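Local coordinates for protein putative oxidoreductase (Magnetospirillum magnetotacticum, PDB 3C1A) that is a putative oxidoreductase of the GFO/IDH/MocA family and probably binds NAD or a related nicotinamide adenine dinucleotide through its Rossmann fold, at residues D105-E110 and L305-R309; M122-H127 and E295-L301. All coordinates share one frame; numbering follows the deposited sequence.

How the contacts relate
Both contacts tie the C-terminal end of the chain back onto the NAD-binding Rossmann domain, and their centres lie about 14 Å apart. In contact 2 the loop 295-301 runs along strand 123-126, the outermost strand of the parallel sheet at that side; in contact 1 the helix that this loop leads into, 301-314, packs on the start of helix 106-119, the helix that comes just before that strand. Along the chain, contact 2 is nested inside the loop closed by contact 1. The two touch where Val307 CG2 packs 4.0 Å from NE2 of His127.

Contact 1 (D105-E110 and L305-R309); sequences DLAEAE and LRVVR
The flat groups that meet here are the guanidinium of Arg309 and the carboxylate of Glu110: Glu110 OE2 stands at the guanidinium edge, near its plane, while CD2 of Leu106 approaches that group obliquely. The two planes are turned 58° apart, and OE2 of Glu110 stays 4.1 Å from Arg309 NH2, too far for a salt bridge, although the opposite charges probably attract. Alongside this pair is an antiparallel helix-helix packing in which the first turn of helix 106-119, in the Rossmann domain, meets the C-terminal helix 301-314. The short segment axes run at 168° and approach to 9.4 Å.

Apolar side chains carry the interface. With CG anti to its backbone N (chi1 167°), Leu305 brings CD1 to the neighbouring helix, where it meets three residues. One is Ala109, whose CB sits 3.4 Å away from Leu305 CD1; another is Leu106, with its CD1 equally close to that methyl. Both carbon pairs are tighter than usual van der Waals contact, so the packing round this methyl is tight. The third is Glu110, whose CG gives the aliphatic part of an extended chain to the same methyl of Leu305.

One turn further on, Val308 lays CG1 against the backbone at the start of helix 106-119, touching CA of Leu106 at 3.8 Å. Trp170 of helix 168-184 and the loop residues Leu102 and Thr103 also touch Val308, so this valine sits where three parts of the fold join. That first turn is capped by Asp105 at the N-cap: Glu108 N donates to the anti side of Asp105 OD2 at 3.0 Å.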
# COMPACT_ATOMS: atom_id res chain seq x y z
N ASP A 105 4.73 14.04 -2.71
CA ASP A 105 5.40 15.02 -3.56
C ASP A 105 6.21 14.29 -4.61
O ASP A 105 7.07 13.47 -4.27
CB ASP A 105 6.33 15.85 -2.70
CG ASP A 105 7.03 16.90 -3.51
OD1 ASP A 105 6.35 17.87 -3.88
OD2 ASP A 105 8.23 16.75 -3.82
N LEU A 106 6.00 14.62 -5.89
CA LEU A 106 6.71 13.90 -6.97
C LEU A 106 8.22 14.07 -6.92
O LEU A 106 8.95 13.07 -6.96
CB LEU A 106 6.21 14.33 -8.35
CG LEU A 106 6.72 13.52 -9.55
CD1 LEU A 106 6.42 12.05 -9.43
CD2 LEU A 106 6.06 14.06 -10.79
N ALA A 107 8.69 15.31 -6.79
CA ALA A 107 10.12 15.59 -6.75
C ALA A 107 10.85 14.82 -5.65
O ALA A 107 11.98 14.39 -5.87
CB ALA A 107 10.37 17.10 -6.61
N GLU A 108 10.21 14.62 -4.50
CA GLU A 108 10.79 13.84 -3.38
C GLU A 108 10.87 12.36 -3.77
O GLU A 108 11.86 11.64 -3.46
CB GLU A 108 9.93 13.95 -2.11
CG GLU A 108 10.26 15.11 -1.23
CD GLU A 108 9.29 15.35 -0.08
OE1 GLU A 108 8.47 14.47 0.32
OE2 GLU A 108 9.41 16.46 0.47
N ALA A 109 9.79 11.91 -4.41
CA ALA A 109 9.70 10.55 -4.95
C ALA A 109 10.86 10.34 -5.90
O ALA A 109 11.58 9.37 -5.80
CB ALA A 109 8.43 10.40 -5.69
N GLU A 110 11.06 11.28 -6.82
CA GLU A 110 12.14 11.17 -7.80
C GLU A 110 13.52 11.21 -7.14
O GLU A 110 14.45 10.55 -7.62
CB GLU A 110 11.99 12.27 -8.85
CG GLU A 110 10.76 12.01 -9.69
CD GLU A 110 10.39 13.14 -10.60
OE1 GLU A 110 10.51 14.32 -10.19
OE2 GLU A 110 9.93 12.84 -11.72
N LEU A 305 6.70 5.40 -6.98
CA LEU A 305 6.87 6.66 -7.70
C LEU A 305 5.72 6.91 -8.71
O LEU A 305 5.17 8.03 -8.80
CB LEU A 305 8.25 6.70 -8.36
CG LEU A 305 8.53 7.79 -9.41
CD1 LEU A 305 8.29 9.21 -8.90
CD2 LEU A 305 9.94 7.64 -9.85
N ARG A 306 5.36 5.87 -9.45
CA ARG A 306 4.32 5.99 -10.47
C ARG A 306 2.96 6.28 -9.82
O ARG A 306 2.17 7.03 -10.39
CB ARG A 306 4.25 4.72 -11.31
CG ARG A 306 5.50 4.47 -12.14
CD ARG A 306 5.55 3.01 -12.62
NE ARG A 306 4.33 2.65 -13.31
CZ ARG A 306 3.82 1.42 -13.39
NH1 ARG A 306 4.48 0.39 -12.90
NH2 ARG A 306 2.67 1.22 -14.03
N VAL A 307 2.70 5.67 -8.66
CA VAL A 307 1.47 5.95 -7.85
C VAL A 307 1.44 7.41 -7.43
O VAL A 307 0.37 8.03 -7.49
CB VAL A 307 1.43 5.13 -6.58
CG1 VAL A 307 0.32 5.61 -5.65
CG2 VAL A 307 1.31 3.56 -6.91
N VAL A 308 2.58 7.93 -6.95
CA VAL A 308 2.69 9.35 -6.57
C VAL A 308 2.42 10.28 -7.76
O VAL A 308 1.78 11.36 -7.61
CB VAL A 308 4.07 9.70 -5.93
CG1 VAL A 308 4.29 11.24 -5.83
CG2 VAL A 308 4.19 9.13 -4.53
N ARG A 309 2.85 9.86 -8.93
CA ARG A 309 2.62 10.67 -10.14
C ARG A 309 1.13 10.78 -10.45
O ARG A 309 0.61 11.86 -10.70
CB ARG A 309 3.38 10.11 -11.35
CG ARG A 309 3.15 10.97 -12.60
CD ARG A 309 3.97 10.54 -13.79
NE ARG A 309 5.39 10.65 -13.54
CZ ARG A 309 6.20 9.61 -13.36
NH1 ARG A 309 5.73 8.37 -13.40
NH2 ARG A 309 7.49 9.81 -13.14

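Contact 2 (M122-H127 and E295-L301); sequences MVWVEH and EPGPSPL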
# COMPACT_ATOMS: atom_id res chain seq x y z
N MSE A 122 17.98 -1.68 -1.85
CA MSE A 122 16.65 -2.20 -2.09
C MSE A 122 15.60 -1.33 -1.33
O MSE A 122 15.75 -1.11 -0.13
CB MSE A 122 16.59 -3.66 -1.65
CG MSE A 122 15.36 -4.30 -2.08
SE MSE A 122 15.32 -6.05 -1.24
CE MSE A 122 14.63 -5.72 0.49
N VAL A 123 14.60 -0.78 -2.05
CA VAL A 123 13.51 -0.00 -1.45
C VAL A 123 12.19 -0.56 -1.94
O VAL A 123 11.93 -0.62 -3.14
CB VAL A 123 13.63 1.54 -1.78
CG1 VAL A 123 12.43 2.38 -1.18
CG2 VAL A 123 14.98 2.03 -1.29
N TRP A 124 11.37 -1.05 -1.00
CA TRP A 124 10.05 -1.53 -1.30
C TRP A 124 9.07 -0.53 -0.72
O TRP A 124 9.35 0.07 0.32
CB TRP A 124 9.81 -2.89 -0.65
CG TRP A 124 10.52 -4.06 -1.27
CD1 TRP A 124 11.58 -4.03 -2.11
CD2 TRP A 124 10.23 -5.45 -1.05
NE1 TRP A 124 11.99 -5.32 -2.44
CE2 TRP A 124 11.16 -6.20 -1.82
CE3 TRP A 124 9.28 -6.12 -0.31
CZ2 TRP A 124 11.15 -7.60 -1.85
CZ3 TRP A 124 9.29 -7.52 -0.33
CH2 TRP A 124 10.20 -8.22 -1.10
N VAL A 125 7.93 -0.35 -1.39
CA VAL A 125 6.85 0.42 -0.81
C VAL A 125 5.73 -0.54 -0.33
O VAL A 125 5.35 -1.48 -1.02
CB VAL A 125 6.31 1.44 -1.77
CG1 VAL A 125 5.13 2.19 -1.13
CG2 VAL A 125 7.45 2.41 -2.20
N GLU A 126 5.24 -0.29 0.88
CA GLU A 126 4.23 -1.15 1.51
C GLU A 126 2.81 -0.84 1.02
O GLU A 126 2.05 -0.13 1.68
CB GLU A 126 4.29 -1.07 3.05
CG GLU A 126 3.86 -2.37 3.76
CD GLU A 126 2.35 -2.47 4.05
OE1 GLU A 126 1.82 -1.58 4.77
OE2 GLU A 126 1.71 -3.45 3.59
N HIS A 127 2.49 -1.37 -0.14
CA HIS A 127 1.16 -1.26 -0.76
C HIS A 127 0.53 -2.59 -0.43
O HIS A 127 0.78 -3.61 -1.06
CB HIS A 127 1.22 -1.10 -2.26
CG HIS A 127 1.76 0.21 -2.74
ND1 HIS A 127 2.87 0.29 -3.54
CD2 HIS A 127 1.32 1.49 -2.58
CE1 HIS A 127 3.11 1.55 -3.84
NE2 HIS A 127 2.21 2.30 -3.24
N GLU A 295 15.92 -8.14 -4.38
CA GLU A 295 15.14 -8.21 -5.60
C GLU A 295 14.09 -7.09 -5.62
O GLU A 295 13.83 -6.43 -4.59
CB GLU A 295 14.43 -9.54 -5.71
CG GLU A 295 13.49 -9.81 -4.60
CD GLU A 295 12.81 -11.14 -4.76
OE1 GLU A 295 11.87 -11.22 -5.59
OE2 GLU A 295 13.22 -12.10 -4.08
N PRO A 296 13.52 -6.82 -6.79
CA PRO A 296 12.57 -5.71 -6.83
C PRO A 296 11.29 -6.03 -6.05
O PRO A 296 10.76 -5.13 -5.41
CB PRO A 296 12.30 -5.50 -8.33
CG PRO A 296 13.38 -6.26 -9.03
CD PRO A 296 13.71 -7.42 -8.12
N GLY A 297 10.85 -7.29 -6.06
CA GLY A 297 9.65 -7.73 -5.35
C GLY A 297 8.35 -7.19 -5.94
O GLY A 297 8.39 -6.47 -6.95
N PRO A 298 7.21 -7.50 -5.29
CA PRO A 298 5.90 -7.18 -5.88
C PRO A 298 5.47 -5.71 -5.82
O PRO A 298 4.54 -5.30 -6.55
CB PRO A 298 4.92 -8.04 -5.08
CG PRO A 298 5.58 -8.33 -3.80
CD PRO A 298 7.09 -8.17 -3.99
N SER A 299 6.13 -4.94 -4.97
CA SER A 299 5.80 -3.54 -4.78
C SER A 299 7.06 -2.68 -4.72
O SER A 299 7.39 -2.13 -3.66
CB SER A 299 4.98 -3.41 -3.50
OG SER A 299 4.41 -2.12 -3.37
N PRO A 300 7.76 -2.54 -5.86
CA PRO A 300 8.99 -1.79 -5.88
C PRO A 300 8.84 -0.29 -5.75
O PRO A 300 7.77 0.29 -5.97
CB PRO A 300 9.56 -2.10 -7.28
CG PRO A 300 8.38 -2.35 -8.10
CD PRO A 300 7.46 -3.11 -7.18
N LEU A 301 9.95 0.34 -5.44
CA LEU A 301 10.05 1.77 -5.40
C LEU A 301 9.49 2.46 -6.66
O LEU A 301 8.84 3.52 -6.56
CB LEU A 301 11.52 2.14 -5.23
CG LEU A 301 11.84 3.62 -5.18
CD1 LEU A 301 10.99 4.35 -4.16
CD2 LEU A 301 13.31 3.72 -4.86
O HOH W 1 12.38 -2.08 -5.47
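With chi1 at -169°, Ser299 holds OG anti to its own N and in reach of both Val125 and His127, while Trp124 (chi1 -72°) swings its indole back under the loop 295-301. That loop runs beside the edge strand of the Rossmann sheet, 123-126, joined to it by a single beta bridge between Trp124 and Pro300. Val125 N donates to Ser299 O at 2.9 Å, whereas the bond from Leu301 N to Val123 O is weak.

The indole lies between CA of Gly297, over the rim of one face, and Met122 CE (selenomethionine), over the opposite one. At the ring edge, Trp124 NE1 donates to Glu295 O at 3.0 Å, the oxygen only 10° out of the ring plane. Were Trp124 an alanine, Glu295 O would probably lose this donor and a gap would open between Gly297 and Met122. Leu301 packs CD2 on CB of Val123.

Val125 O accepts from His127 N and Ser299 OG on the same face of its plane, the hydroxyl at 2.6 Å. In turn, helping to hold the imidazole's rotation, His127 ND1 donates to Ser299 OG at 2.9 Å.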